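Local coordinates for protein trimethylamine-N-oxide reductase (Haemophilus influenzae, PDB 7L5I) that probably reduces S- or N-oxides such as trimethylamine N-oxide at a molybdenum centre carried by two molybdopterin guanine dinucleotide cofactors, at residues 36-41 / 525-530; 187-192 / 610-615; 661-666 / 788-793. All blocks are in the same frame, centred on the assembly; numbering follows the deposited sequence.

Contact 1. Residues 36-41 / 525-530; sequences VVTAAH and YPMKQV
A39 and M527 meet at the buried end of this contact, with A39 CB 3.8 Å from M527 CG. Bending of the methionine at its last torsion (chi3 61°) brings CE back to A39 O, 3.5 Å away. At the other end V36 CG1 rests against the aliphatic chain of K528, 3.8 Å from its CB, while V530 CG2 touches both V36 CG1 and T38 CG2. V37 CG1 and P526 CG touch at 4.2 Å. The threonine separates its two branches: OG1, trans to the backbone N (chi1 -177°), faces M527, leaving CG2 to V530. The polar edge begins with K528 N, which donates to V37 O (3.3 Å). T38 CA adds a CA-H...O contact to P526 O at 3.3 Å. One water joins T38 OG1 to K528 O; a second donates to T38 O and to P526 O (2.7 Å each). Strand 35-40 belongs to a three-stranded antiparallel sheet and strand 523-527 to a mixed one, and the short axes within the contact run 101° apart. The steep crossing is consistent with a single direct backbone bond, with waters bridging other polar atoms; A39 N is buried with no partner.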
ATOM      1  N   VAL A  36      26.135  -1.048  14.200  1.00 15.84           N
ATOM      2  CA  VAL A  36      26.108  -0.533  12.838  1.00 13.17           C
ATOM      3  C   VAL A  36      24.739   0.098  12.629  1.00 16.21           C
ATOM      4  O   VAL A  36      23.711  -0.495  12.989  1.00 17.04           O
ATOM      5  CB  VAL A  36      26.356  -1.650  11.813  1.00 18.30           C
ATOM      6  CG1 VAL A  36      26.357  -1.095  10.380  1.00 19.02           C
ATOM      7  CG2 VAL A  36      27.661  -2.359  12.121  1.00 22.18           C
ATOM      8  N   VAL A  37      24.720   1.283  12.024  1.00 15.29           N
ATOM      9  CA  VAL A  37      23.468   1.961  11.732  1.00 12.81           C
ATOM     10  C   VAL A  37      23.070   1.675  10.294  1.00 12.70           C
ATOM     11  O   VAL A  37      23.875   1.829   9.360  1.00 13.16           O
ATOM     12  CB  VAL A  37      23.560   3.475  11.991  1.00 16.03           C
ATOM     13  CG1 VAL A  37      22.297   4.154  11.478  1.00 17.72           C
ATOM     14  CG2 VAL A  37      23.774   3.744  13.475  1.00 19.78           C
ATOM     15  N   THR A  38      21.827   1.244  10.113  1.00 14.42           N
ATOM     16  CA  THR A  38      21.275   1.032   8.787  1.00 13.27           C
ATOM     17  C   THR A  38      19.817   1.474   8.835  1.00 11.04           C
ATOM     18  O   THR A  38      19.432   2.297   9.675  1.00 13.18           O
ATOM     19  CB  THR A  38      21.528  -0.407   8.326  1.00 16.19           C
ATOM     20  OG1 THR A  38      21.040  -0.569   6.985  1.00 17.19           O
ATOM     21  CG2 THR A  38      20.886  -1.434   9.265  1.00 18.21           C
ATOM     22  N   ALA A  39      19.001   0.984   7.902  1.00 11.93           N
ATOM     23  CA  ALA A  39      17.638   1.496   7.842  1.00 13.08           C
ATOM     24  C   ALA A  39      16.730   0.527   7.112  1.00 12.21           C
ATOM     25  O   ALA A  39      17.183  -0.361   6.386  1.00 13.60           O
ATOM     26  CB  ALA A  39      17.563   2.863   7.147  1.00 14.07           C
ATOM     27  N   ALA A  40      15.427   0.718   7.330  1.00 11.99           N
ATOM     28  CA  ALA A  40      14.392  -0.036   6.639  1.00 12.82           C
ATOM     29  C   ALA A  40      13.196   0.889   6.429  1.00 12.70           C
ATOM     30  O   ALA A  40      13.190   2.026   6.891  1.00 12.17           O
ATOM     31  CB  ALA A  40      13.972  -1.285   7.418  1.00 13.65           C
ATOM     32  N   HIS A  41      12.162   0.381   5.732  1.00 12.45           N
ATOM     33  CA  HIS A  41      10.934   1.159   5.619  1.00 11.85           C
ATOM     34  C   HIS A  41      10.447   1.577   7.004  1.00 10.70           C
ATOM     35  O   HIS A  41       9.864   2.657   7.172  1.00 11.93           O
ATOM     36  CB  HIS A  41       9.866   0.340   4.918  1.00 10.52           C
ATOM     37  CG  HIS A  41      10.087   0.110   3.456  1.00 11.11           C
ATOM     38  ND1 HIS A  41      10.261   1.132   2.545  1.00 12.73           N
ATOM     39  CD2 HIS A  41      10.113  -1.038   2.738  1.00 10.32           C
ATOM     40  CE1 HIS A  41      10.358   0.624   1.329  1.00 13.42           C
ATOM     41  NE2 HIS A  41      10.262  -0.691   1.421  1.00 11.66           N
ATOM     42  N   TYR A 525      19.778   8.960   5.934  1.00 12.97           N
ATOM     43  CA  TYR A 525      20.051   7.774   6.732  1.00 11.64           C
ATOM     44  C   TYR A 525      21.064   6.892   6.022  1.00 12.94           C
ATOM     45  O   TYR A 525      20.807   6.456   4.887  1.00 14.33           O
ATOM     46  CB  TYR A 525      18.770   6.976   6.966  1.00 15.32           C
ATOM     47  CG  TYR A 525      17.753   7.513   7.936  1.00 15.79           C
ATOM     48  CD1 TYR A 525      18.049   8.512   8.853  1.00 14.82           C
ATOM     49  CD2 TYR A 525      16.469   6.965   7.954  1.00 15.12           C
ATOM     50  CE1 TYR A 525      17.082   8.957   9.745  1.00 16.31           C
ATOM     51  CE2 TYR A 525      15.539   7.383   8.847  1.00 13.44           C
ATOM     52  CZ  TYR A 525      15.834   8.371   9.739  1.00 14.90           C
ATOM     53  OH  TYR A 525      14.857   8.789  10.626  1.00 16.55           O
ATOM     54  N   PRO A 526      22.200   6.579   6.636  1.00 12.43           N
ATOM     55  CA  PRO A 526      23.102   5.595   6.051  1.00 11.15           C
ATOM     56  C   PRO A 526      22.531   4.202   6.211  1.00 12.97           C
ATOM     57  O   PRO A 526      21.846   3.908   7.191  1.00 14.55           O
ATOM     58  CB  PRO A 526      24.391   5.766   6.873  1.00 14.19           C
ATOM     59  CG  PRO A 526      23.897   6.183   8.211  1.00 14.46           C
ATOM     60  CD  PRO A 526      22.676   7.030   7.969  1.00 14.24           C
ATOM     61  N   MET A 527      22.815   3.334   5.230  1.00 12.49           N
ATOM     62  CA  MET A 527      22.447   1.919   5.322  1.00 12.22           C
ATOM     63  C   MET A 527      23.720   1.098   5.165  1.00 12.41           C
ATOM     64  O   MET A 527      23.985   0.537   4.102  1.00 12.55           O
ATOM     65  CB  MET A 527      21.391   1.547   4.271  1.00 15.18           C
ATOM     66  CG  MET A 527      20.086   2.289   4.403  1.00 12.48           C
ATOM     67  SD  MET A 527      18.908   1.971   3.065  1.00 15.17           S
ATOM     68  CE  MET A 527      18.672   0.215   3.282  1.00 16.32           C
ATOM     69  N   LYS A 528      24.526   1.051   6.221  1.00 13.62           N
ATOM     70  CA  LYS A 528      25.837   0.426   6.141  1.00 13.96           C
ATOM     71  C   LYS A 528      25.702  -1.090   6.258  1.00 15.83           C
ATOM     72  O   LYS A 528      24.889  -1.594   7.032  1.00 14.08           O
ATOM     73  CB  LYS A 528      26.741   0.969   7.249  1.00 13.98           C
ATOM     74  CG  LYS A 528      28.160   0.426   7.211  1.00 14.60           C
ATOM     75  CD  LYS A 528      29.055   1.163   8.208  1.00 20.51           C
ATOM     76  CE  LYS A 528      30.411   0.492   8.338  1.00 23.54           C
ATOM     77  NZ  LYS A 528      31.180   0.509   7.069  1.00 32.34           N
ATOM     78  N   GLN A 529      26.490  -1.813   5.466  1.00 13.04           N
ATOM     79  CA  GLN A 529      26.448  -3.268   5.503  1.00 13.28           C
ATOM     80  C   GLN A 529      26.762  -3.769   6.897  1.00 17.68           C
ATOM     81  O   GLN A 529      27.729  -3.334   7.519  1.00 15.19           O
ATOM     82  CB  GLN A 529      27.451  -3.845   4.506  1.00 14.57           C
ATOM     83  CG  GLN A 529      27.550  -5.353   4.489  1.00 15.44           C
ATOM     84  CD  GLN A 529      28.621  -5.803   3.503  1.00 20.90           C
ATOM     85  OE1 GLN A 529      29.667  -5.179   3.404  1.00 34.57           O
ATOM     86  NE2 GLN A 529      28.370  -6.874   2.787  1.00 20.86           N
ATOM     87  N   VAL A 530      25.946  -4.705   7.378  1.00 13.19           N
ATOM     88  CA  VAL A 530      26.109  -5.256   8.711  1.00 14.56           C
ATOM     89  C   VAL A 530      26.918  -6.544   8.674  1.00 19.45           C
ATOM     90  O   VAL A 530      27.825  -6.746   9.487  1.00 21.23           O
ATOM     91  CB  VAL A 530      24.731  -5.516   9.348  1.00 18.71           C
ATOM     92  CG1 VAL A 530      24.937  -6.032  10.745  1.00 22.20           C
ATOM     93  CG2 VAL A 530      23.876  -4.261   9.345  1.00 18.39           C
TER
HETATM   94  O   HOH W   1      22.517  -2.420   6.072  1.00 13.99           O
HETATM   95  O   HOH W   2      20.127   4.848   9.120  1.00 17.74           O

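Contact 2. Residues 187-192 / 610-615; sequences LGTIEV and VRYGEF. With EPE (4-(2-hydroxyethyl)-1-piperazine ethanesulfonic acid), chain H.
R611 grips E191 side-on with two nitrogens, NH2 to OE1 and NE to OE2, yet the guanidinium and carboxylate planes are turned 60° apart. The NH2 bond to E191 OE1 is short (2.8 Å) and nearly straight, lies in the guanidinium plane and meets the carboxylate from above. The bond from NE to E191 OE2 is longer (3.0 Å), tilted from the guanidinium plane, and again comes from above the carboxylate. A bend at chi2 (64°) turns the E191 carboxylate to R611 and Y612. The Y612 ring lies within 18° of the carboxylate plane, and its OH donates to E191 OE1 at 2.7 Å, on the syn side but tilted out of plane. OE1 thus takes two donors from opposite faces. R611 and Y612 are central in a type II turn, V610 to G613, before helix 613-617, which here meets the loop following helix 179-187; Y612 is the N-cap. Y612 N donates to sulfonate O2S of a buffer molecule, probably from the crystallisation liquor (2.8 Å), whose C10 lies over one face of the tyrosine ring, toward its rim, and over a face of the R611 guanidinium. A water donates to L187 O and Y612 OH. T189 points CG2 at Y612 OH (3.6 Å), while its OG1 accepts from buffer O8 and bonds to E194, which also salt-bridges R611 NH2.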
ATOM      1  N   LEU A 187      -9.312  17.991  -8.436  1.00 13.36           N
ATOM      2  CA  LEU A 187      -8.410  18.989  -7.884  1.00 14.91           C
ATOM      3  C   LEU A 187      -7.275  19.395  -8.811  1.00 15.57           C
ATOM      4  O   LEU A 187      -6.588  20.372  -8.508  1.00 15.64           O
ATOM      5  CB  LEU A 187      -7.775  18.478  -6.579  1.00 14.01           C
ATOM      6  CG  LEU A 187      -8.788  18.224  -5.455  1.00 12.78           C
ATOM      7  CD1 LEU A 187      -8.122  17.526  -4.292  1.00 16.28           C
ATOM      8  CD2 LEU A 187      -9.454  19.516  -4.981  1.00 17.01           C
ATOM      9  N   GLY A 188      -7.058  18.682  -9.908  1.00 13.93           N
ATOM     10  CA  GLY A 188      -5.975  18.997 -10.812  1.00 13.02           C
ATOM     11  C   GLY A 188      -4.619  18.546 -10.347  1.00 19.27           C
ATOM     12  O   GLY A 188      -3.604  19.021 -10.862  1.00 21.17           O
ATOM     13  N   THR A 189      -4.570  17.611  -9.406  1.00 15.49           N
ATOM     14  CA  THR A 189      -3.315  17.132  -8.838  1.00 17.97           C
ATOM     15  C   THR A 189      -3.587  15.757  -8.254  1.00 17.67           C
ATOM     16  O   THR A 189      -4.731  15.407  -7.975  1.00 15.61           O
ATOM     17  CB  THR A 189      -2.789  18.123  -7.788  1.00 24.10           C
ATOM     18  OG1 THR A 189      -1.410  17.860  -7.497  1.00 26.60           O
ATOM     19  CG2 THR A 189      -3.588  18.047  -6.503  1.00 22.30           C
ATOM     20  N   ILE A 190      -2.526  14.966  -8.088  1.00 21.47           N
ATOM     21  CA  ILE A 190      -2.739  13.598  -7.616  1.00 17.00           C
ATOM     22  C   ILE A 190      -3.216  13.586  -6.171  1.00 18.02           C
ATOM     23  O   ILE A 190      -3.971  12.690  -5.765  1.00 14.90           O
ATOM     24  CB  ILE A 190      -1.446  12.783  -7.804  1.00 19.53           C
ATOM     25  CG1 ILE A 190      -1.736  11.295  -7.655  1.00 20.25           C
ATOM     26  CG2 ILE A 190      -0.386  13.211  -6.803  1.00 24.13           C
ATOM     27  CD1 ILE A 190      -0.538  10.428  -8.035  1.00 32.00           C
ATOM     28  N   GLU A 191      -2.766  14.554  -5.371  1.00 16.45           N
ATOM     29  CA  GLU A 191      -3.258  14.840  -4.031  1.00 14.94           C
ATOM     30  C   GLU A 191      -2.808  13.831  -2.977  1.00 14.64           C
ATOM     31  O   GLU A 191      -2.393  14.235  -1.882  1.00 14.98           O
ATOM     32  CB  GLU A 191      -4.802  14.961  -4.042  1.00 15.09           C
ATOM     33  CG  GLU A 191      -5.395  15.532  -2.753  1.00 16.85           C
ATOM     34  CD  GLU A 191      -4.974  16.983  -2.446  1.00 22.48           C
ATOM     35  OE1 GLU A 191      -4.641  17.735  -3.391  1.00 18.32           O
ATOM     36  OE2 GLU A 191      -5.019  17.378  -1.248  1.00 20.78           O
ATOM     37  N   VAL A 192      -2.899  12.528  -3.263  1.00 13.64           N
ATOM     38  CA  VAL A 192      -2.655  11.526  -2.221  1.00 13.21           C
ATOM     39  C   VAL A 192      -1.186  11.408  -1.830  1.00 13.63           C
ATOM     40  O   VAL A 192      -0.895  10.910  -0.720  1.00 13.76           O
ATOM     41  CB  VAL A 192      -3.175  10.142  -2.670  1.00 12.57           C
ATOM     42  CG1 VAL A 192      -4.709  10.170  -2.722  1.00 13.27           C
ATOM     43  CG2 VAL A 192      -2.603   9.718  -4.019  1.00 13.12           C
ATOM     44  N   VAL A 610       0.062  25.927   4.907  1.00 13.45           N
ATOM     45  CA  VAL A 610      -1.321  25.477   4.810  1.00 12.52           C
ATOM     46  C   VAL A 610      -1.591  25.075   3.363  1.00 14.58           C
ATOM     47  O   VAL A 610      -1.449  25.886   2.438  1.00 14.67           O
ATOM     48  CB  VAL A 610      -2.296  26.566   5.292  1.00 13.95           C
ATOM     49  CG1 VAL A 610      -3.751  26.151   5.066  1.00 16.72           C
ATOM     50  CG2 VAL A 610      -2.045  26.902   6.756  1.00 19.68           C
ATOM     51  N   ARG A 611      -1.987  23.821   3.167  1.00 14.29           N
ATOM     52  CA  ARG A 611      -2.326  23.348   1.838  1.00 12.15           C
ATOM     53  C   ARG A 611      -3.555  24.094   1.316  1.00 13.33           C
ATOM     54  O   ARG A 611      -4.514  24.330   2.038  1.00 12.66           O
ATOM     55  CB  ARG A 611      -2.545  21.836   1.900  1.00 13.14           C
ATOM     56  CG  ARG A 611      -2.569  21.157   0.543  1.00 15.17           C
ATOM     57  CD  ARG A 611      -2.493  19.618   0.622  1.00 16.53           C
ATOM     58  NE  ARG A 611      -2.682  19.116  -0.743  1.00 17.07           N
ATOM     59  CZ  ARG A 611      -1.733  19.072  -1.665  1.00 16.05           C
ATOM     60  NH1 ARG A 611      -0.469  19.422  -1.375  1.00 16.24           N
ATOM     61  NH2 ARG A 611      -2.017  18.669  -2.894  1.00 21.15           N
ATOM     62  N   TYR A 612      -3.503  24.493   0.049  1.00 14.25           N
ATOM     63  CA  TYR A 612      -4.576  25.250  -0.607  1.00 15.84           C
ATOM     64  C   TYR A 612      -4.724  26.652  -0.025  1.00 16.06           C
ATOM     65  O   TYR A 612      -5.704  27.339  -0.304  1.00 14.63           O
ATOM     66  CB  TYR A 612      -5.916  24.492  -0.599  1.00 15.94           C
ATOM     67  CG  TYR A 612      -5.853  23.294  -1.531  1.00 16.64           C
ATOM     68  CD1 TYR A 612      -5.652  23.479  -2.891  1.00 19.75           C
ATOM     69  CD2 TYR A 612      -5.888  21.994  -1.055  1.00 15.52           C
ATOM     70  CE1 TYR A 612      -5.511  22.429  -3.749  1.00 24.76           C
ATOM     71  CE2 TYR A 612      -5.737  20.917  -1.936  1.00 15.24           C
ATOM     72  CZ  TYR A 612      -5.556  21.154  -3.283  1.00 19.07           C
ATOM     73  OH  TYR A 612      -5.401  20.144  -4.213  1.00 22.00           O
ATOM     74  N   GLY A 613      -3.738  27.111   0.743  1.00 16.34           N
ATOM     75  CA  GLY A 613      -3.790  28.463   1.265  1.00 18.22           C
ATOM     76  C   GLY A 613      -3.739  29.513   0.170  1.00 16.50           C
ATOM     77  O   GLY A 613      -4.427  30.537   0.245  1.00 17.55           O
ATOM     78  N   GLU A 614      -2.931  29.275  -0.863  1.00 17.82           N
ATOM     79  CA  GLU A 614      -2.851  30.259  -1.943  1.00 18.50           C
ATOM     80  C   GLU A 614      -4.116  30.251  -2.790  1.00 16.07           C
ATOM     81  O   GLU A 614      -4.604  31.312  -3.200  1.00 15.95           O
ATOM     82  CB  GLU A 614      -1.629  29.994  -2.797  1.00 24.90           C
ATOM     83  CG  GLU A 614      -0.320  30.271  -2.045  1.00 34.47           C
ATOM     84  CD  GLU A 614      -0.347  31.574  -1.228  1.00 62.35           C
ATOM     85  OE1 GLU A 614      -0.144  31.502   0.007  1.00 53.59           O
ATOM     86  OE2 GLU A 614      -0.589  32.662  -1.812  1.00 55.40           O
ATOM     87  N   PHE A 615      -4.647  29.067  -3.088  1.00 14.94           N
ATOM     88  CA  PHE A 615      -5.957  28.971  -3.727  1.00 12.81           C
ATOM     89  C   PHE A 615      -7.011  29.709  -2.931  1.00 13.27           C
ATOM     90  O   PHE A 615      -7.809  30.474  -3.487  1.00 15.08           O
ATOM     91  CB  PHE A 615      -6.320  27.483  -3.870  1.00 14.13           C
ATOM     92  CG  PHE A 615      -7.684  27.223  -4.444  1.00 13.57           C
ATOM     93  CD1 PHE A 615      -7.991  27.662  -5.718  1.00 15.12           C
ATOM     94  CD2 PHE A 615      -8.626  26.465  -3.747  1.00 16.18           C
ATOM     95  CE1 PHE A 615      -9.246  27.397  -6.286  1.00 14.89           C
ATOM     96  CE2 PHE A 615      -9.874  26.204  -4.319  1.00 16.52           C
ATOM     97  CZ  PHE A 615     -10.164  26.660  -5.609  1.00 15.58           C
TER
HETATM   98  N1  EPE H 907      -1.213  21.658  -5.720  1.00 47.80           N
HETATM   99  C2  EPE H 907      -0.884  22.295  -6.998  1.00 59.21           C
HETATM  100  C3  EPE H 907      -0.385  21.247  -7.982  1.00 58.14           C
HETATM  101  N4  EPE H 907       0.741  20.503  -7.460  1.00 64.89           N
HETATM  102  C5  EPE H 907       0.652  20.108  -6.062  1.00 54.98           C
HETATM  103  C6  EPE H 907       0.040  21.166  -5.132  1.00 54.56           C
HETATM  104  C7  EPE H 907       1.431  19.555  -8.336  1.00 51.16           C
HETATM  105  C8  EPE H 907       1.061  19.613  -9.817  1.00 58.03           C
HETATM  106  O8  EPE H 907      -0.156  18.928 -10.049  1.00 68.68           O
HETATM  107  C9  EPE H 907      -1.955  22.704  -4.990  1.00 43.62           C
HETATM  108  C10 EPE H 907      -1.910  22.631  -3.477  1.00 38.54           C
HETATM  109  S   EPE H 907      -0.889  24.020  -2.942  1.00 60.77           S
HETATM  110  O1S EPE H 907      -1.081  25.177  -3.827  1.00 42.07           O
HETATM  111  O2S EPE H 907      -1.182  24.417  -1.571  1.00 29.99           O
HETATM  112  O3S EPE H 907       0.467  23.532  -3.027  1.00 41.81           O
HETATM  113  O   HOH W   3      -4.743  21.123  -6.716  1.00 30.62           O

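Contact 3. Residues 661-666 / 788-793; sequences NVTEEY and TCIVQI
I790 is wedged between V662 and Y666. Its CG2 reaches V662 CG1 at 3.7 Å, the two side chains crossing obliquely, and CG1 lies 3.8 Å from Y666 CB. Placing CG1 between the backbone N and the carbonyl carbon (chi1 62°) also sets CD1 against Y666 O. V791 turns its side chain away, onto I720 and V742 of the same sheet, and contributes backbone instead: its O lies 3.4 Å from Y666 C. Beyond it the Y666 ring presents an edge to the strand, with V791 C and Q792 N near the ring plane and CD1 3.7 Å from Q792 N. E665 CG lies over one face of that ring. Q792 packs CB against E665 O at 3.4 Å. Its chain bends at chi2 (62°), and OE1 accepts from I793 N in the amide plane, on a lone pair; R710 NH2 is a further donor to OE1. NE2 donates to a water (3.0 Å) that in turn donates to E665 O over a longer distance. Within 661-666, T663 OG1 accepts from Y666 N (2.9 Å), an ST motif, and T663 N donates to Y666 O, closing the loop on itself. Packed against strand 790-795, this turn leads into strand 668-671, which pairs antiparallel with 790-795 in the mixed sheet of the molybdopterin dinucleotide binding domain.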
ATOM      1  N   ASN A 661     -26.029  -6.241   1.190  1.00 17.80           N
ATOM      2  CA  ASN A 661     -26.618  -7.318   0.387  1.00 16.94           C
ATOM      3  C   ASN A 661     -25.976  -8.670   0.691  1.00 17.71           C
ATOM      4  O   ASN A 661     -25.852  -9.539  -0.179  1.00 20.17           O
ATOM      5  CB  ASN A 661     -26.566  -7.005  -1.108  1.00 18.52           C
ATOM      6  CG  ASN A 661     -25.179  -6.631  -1.602  1.00 20.96           C
ATOM      7  OD1 ASN A 661     -24.174  -7.015  -1.012  1.00 20.28           O
ATOM      8  ND2 ASN A 661     -25.132  -5.880  -2.698  1.00 22.88           N
ATOM      9  N   VAL A 662     -25.611  -8.878   1.962  1.00 17.40           N
ATOM     10  CA  VAL A 662     -25.272 -10.206   2.441  1.00 16.52           C
ATOM     11  C   VAL A 662     -26.444 -11.149   2.178  1.00 22.62           C
ATOM     12  O   VAL A 662     -27.596 -10.724   2.031  1.00 20.99           O
ATOM     13  CB  VAL A 662     -24.924 -10.198   3.934  1.00 18.78           C
ATOM     14  CG1 VAL A 662     -23.617  -9.435   4.187  1.00 16.70           C
ATOM     15  CG2 VAL A 662     -26.065  -9.619   4.769  1.00 20.50           C
ATOM     16  N   THR A 663     -26.132 -12.443   2.119  1.00 22.57           N
ATOM     17  CA  THR A 663     -27.078 -13.475   1.712  1.00 24.33           C
ATOM     18  C   THR A 663     -27.159 -14.555   2.779  1.00 21.96           C
ATOM     19  O   THR A 663     -26.391 -14.580   3.735  1.00 19.24           O
ATOM     20  CB  THR A 663     -26.673 -14.141   0.391  1.00 25.08           C
ATOM     21  OG1 THR A 663     -25.377 -14.737   0.553  1.00 21.22           O
ATOM     22  CG2 THR A 663     -26.604 -13.147  -0.748  1.00 26.90           C
ATOM     23  N   GLU A 664     -28.107 -15.480   2.594  1.00 22.28           N
ATOM     24  CA  GLU A 664     -28.170 -16.641   3.477  1.00 27.22           C
ATOM     25  C   GLU A 664     -26.874 -17.440   3.414  1.00 20.77           C
ATOM     26  O   GLU A 664     -26.372 -17.919   4.438  1.00 21.57           O
ATOM     27  CB  GLU A 664     -29.370 -17.498   3.074  1.00 30.52           C
ATOM     28  CG  GLU A 664     -29.576 -18.724   3.906  1.00 35.61           C
ATOM     29  CD  GLU A 664     -30.823 -19.489   3.458  1.00 56.63           C
ATOM     30  OE1 GLU A 664     -31.051 -19.595   2.232  1.00 47.64           O
ATOM     31  OE2 GLU A 664     -31.579 -19.961   4.331  1.00 48.69           O
ATOM     32  N   GLU A 665     -26.306 -17.564   2.220  1.00 18.86           N
ATOM     33  CA  GLU A 665     -25.091 -18.356   2.048  1.00 20.57           C
ATOM     34  C   GLU A 665     -23.865 -17.634   2.589  1.00 21.20           C
ATOM     35  O   GLU A 665     -22.970 -18.261   3.179  1.00 18.44           O
ATOM     36  CB  GLU A 665     -24.904 -18.675   0.573  1.00 25.53           C
ATOM     37  CG  GLU A 665     -23.837 -19.712   0.291  1.00 37.56           C
ATOM     38  CD  GLU A 665     -23.765 -20.095  -1.182  1.00 51.43           C
ATOM     39  OE1 GLU A 665     -24.382 -19.389  -2.013  1.00 45.90           O
ATOM     40  OE2 GLU A 665     -23.086 -21.098  -1.496  1.00 51.69           O
ATOM     41  N   TYR A 666     -23.804 -16.326   2.404  1.00 18.54           N
ATOM     42  CA  TYR A 666     -22.665 -15.509   2.848  1.00 17.12           C
ATOM     43  C   TYR A 666     -23.185 -14.326   3.649  1.00 19.65           C
ATOM     44  O   TYR A 666     -23.379 -13.236   3.104  1.00 17.95           O
ATOM     45  CB  TYR A 666     -21.851 -15.041   1.643  1.00 18.77           C
ATOM     46  CG  TYR A 666     -21.335 -16.177   0.817  1.00 16.38           C
ATOM     47  CD1 TYR A 666     -20.339 -17.005   1.315  1.00 19.86           C
ATOM     48  CD2 TYR A 666     -21.841 -16.432  -0.441  1.00 21.76           C
ATOM     49  CE1 TYR A 666     -19.864 -18.059   0.578  1.00 21.14           C
ATOM     50  CE2 TYR A 666     -21.362 -17.486  -1.191  1.00 27.18           C
ATOM     51  CZ  TYR A 666     -20.368 -18.294  -0.667  1.00 23.02           C
ATOM     52  OH  TYR A 666     -19.871 -19.350  -1.400  1.00 24.98           O
ATOM     53  N   THR A 788     -14.958  -4.844  -0.644  1.00 17.78           N
ATOM     54  CA  THR A 788     -16.383  -5.077  -0.887  1.00 17.03           C
ATOM     55  C   THR A 788     -16.514  -6.584  -1.079  1.00 18.22           C
ATOM     56  O   THR A 788     -16.320  -7.078  -2.179  1.00 18.58           O
ATOM     57  CB  THR A 788     -16.906  -4.291  -2.098  1.00 19.01           C
ATOM     58  OG1 THR A 788     -15.858  -4.050  -3.053  1.00 18.13           O
ATOM     59  CG2 THR A 788     -17.448  -2.946  -1.644  1.00 18.83           C
ATOM     60  N   CYS A 789     -16.839  -7.309  -0.010  1.00 17.36           N
ATOM     61  CA  CYS A 789     -16.746  -8.764  -0.020  1.00 17.18           C
ATOM     62  C   CYS A 789     -17.648  -9.344   1.062  1.00 16.93           C
ATOM     63  O   CYS A 789     -17.726  -8.790   2.160  1.00 14.74           O
ATOM     64  CB  CYS A 789     -15.271  -9.146   0.201  1.00 20.80           C
ATOM     65  SG  CYS A 789     -14.874 -10.865   0.124  1.00 20.65           S
ATOM     66  N   ILE A 790     -18.346 -10.448   0.746  1.00 15.94           N
ATOM     67  CA  ILE A 790     -19.144 -11.154   1.741  1.00 13.86           C
ATOM     68  C   ILE A 790     -18.695 -12.609   1.861  1.00 15.14           C
ATOM     69  O   ILE A 790     -18.198 -13.208   0.898  1.00 15.51           O
ATOM     70  CB  ILE A 790     -20.656 -11.079   1.437  1.00 14.56           C
ATOM     71  CG1 ILE A 790     -20.991 -11.729   0.106  1.00 18.86           C
ATOM     72  CG2 ILE A 790     -21.131  -9.644   1.489  1.00 16.18           C
ATOM     73  CD1 ILE A 790     -22.500 -11.683  -0.209  1.00 18.93           C
ATOM     74  N   VAL A 791     -18.840 -13.147   3.084  1.00 14.01           N
ATOM     75  CA  VAL A 791     -18.255 -14.415   3.501  1.00 13.99           C
ATOM     76  C   VAL A 791     -19.196 -15.133   4.465  1.00 15.46           C
ATOM     77  O   VAL A 791     -20.118 -14.545   5.020  1.00 17.52           O
ATOM     78  CB  VAL A 791     -16.889 -14.255   4.199  1.00 14.03           C
ATOM     79  CG1 VAL A 791     -15.868 -13.523   3.292  1.00 17.17           C
ATOM     80  CG2 VAL A 791     -17.031 -13.518   5.534  1.00 17.73           C
ATOM     81  N   GLN A 792     -18.888 -16.405   4.712  1.00 14.71           N
ATOM     82  CA  GLN A 792     -19.453 -17.191   5.806  1.00 14.69           C
ATOM     83  C   GLN A 792     -18.311 -17.676   6.680  1.00 20.16           C
ATOM     84  O   GLN A 792     -17.181 -17.832   6.208  1.00 18.89           O
ATOM     85  CB  GLN A 792     -20.255 -18.370   5.263  1.00 19.54           C
ATOM     86  CG  GLN A 792     -20.844 -19.294   6.340  1.00 19.88           C
ATOM     87  CD  GLN A 792     -21.843 -18.585   7.247  1.00 21.80           C
ATOM     88  OE1 GLN A 792     -21.472 -17.769   8.079  1.00 17.99           O
ATOM     89  NE2 GLN A 792     -23.120 -18.937   7.099  1.00 22.52           N
ATOM     90  N   ILE A 793     -18.601 -17.882   7.957  1.00 15.63           N
ATOM     91  CA  ILE A 793     -17.645 -18.434   8.908  1.00 16.49           C
ATOM     92  C   ILE A 793     -18.297 -19.604   9.634  1.00 21.01           C
ATOM     93  O   ILE A 793     -19.498 -19.580   9.930  1.00 19.25           O
ATOM     94  CB  ILE A 793     -17.159 -17.381   9.907  1.00 16.31           C
ATOM     95  CG1 ILE A 793     -16.480 -16.230   9.153  1.00 19.64           C
ATOM     96  CG2 ILE A 793     -16.199 -17.969  10.916  1.00 23.04           C
ATOM     97  CD1 ILE A 793     -15.670 -15.348  10.059  1.00 23.69           C
TER
HETATM   98  O   HOH W   4     -23.879 -20.865   4.940  1.00 37.40           O

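How the contacts relate
Contact 1 is the most buried of the three; contact 2 is partly buried, and contact 3 is nearest to the surface, with three exposed residues taking part. None shares a secondary-structure element with another, and their nearest atoms stay about 15 Å or more apart. Contacts 1 and 3 lie on opposite sides of the chain's centre, with centres about 46 Å apart. Along the chain the segments of contacts 1 and 2 alternate, whereas contact 3 joins parts that come later. Chemistry follows place: strands of two sheets meet through apolar groups, one backbone bond and waters in contact 1; two loop regions meet through a charged and hydroxyl network in contact 2; a loop packs on a strand through apolar packing of I790, a ring edge against the backbone and one water in contact 3.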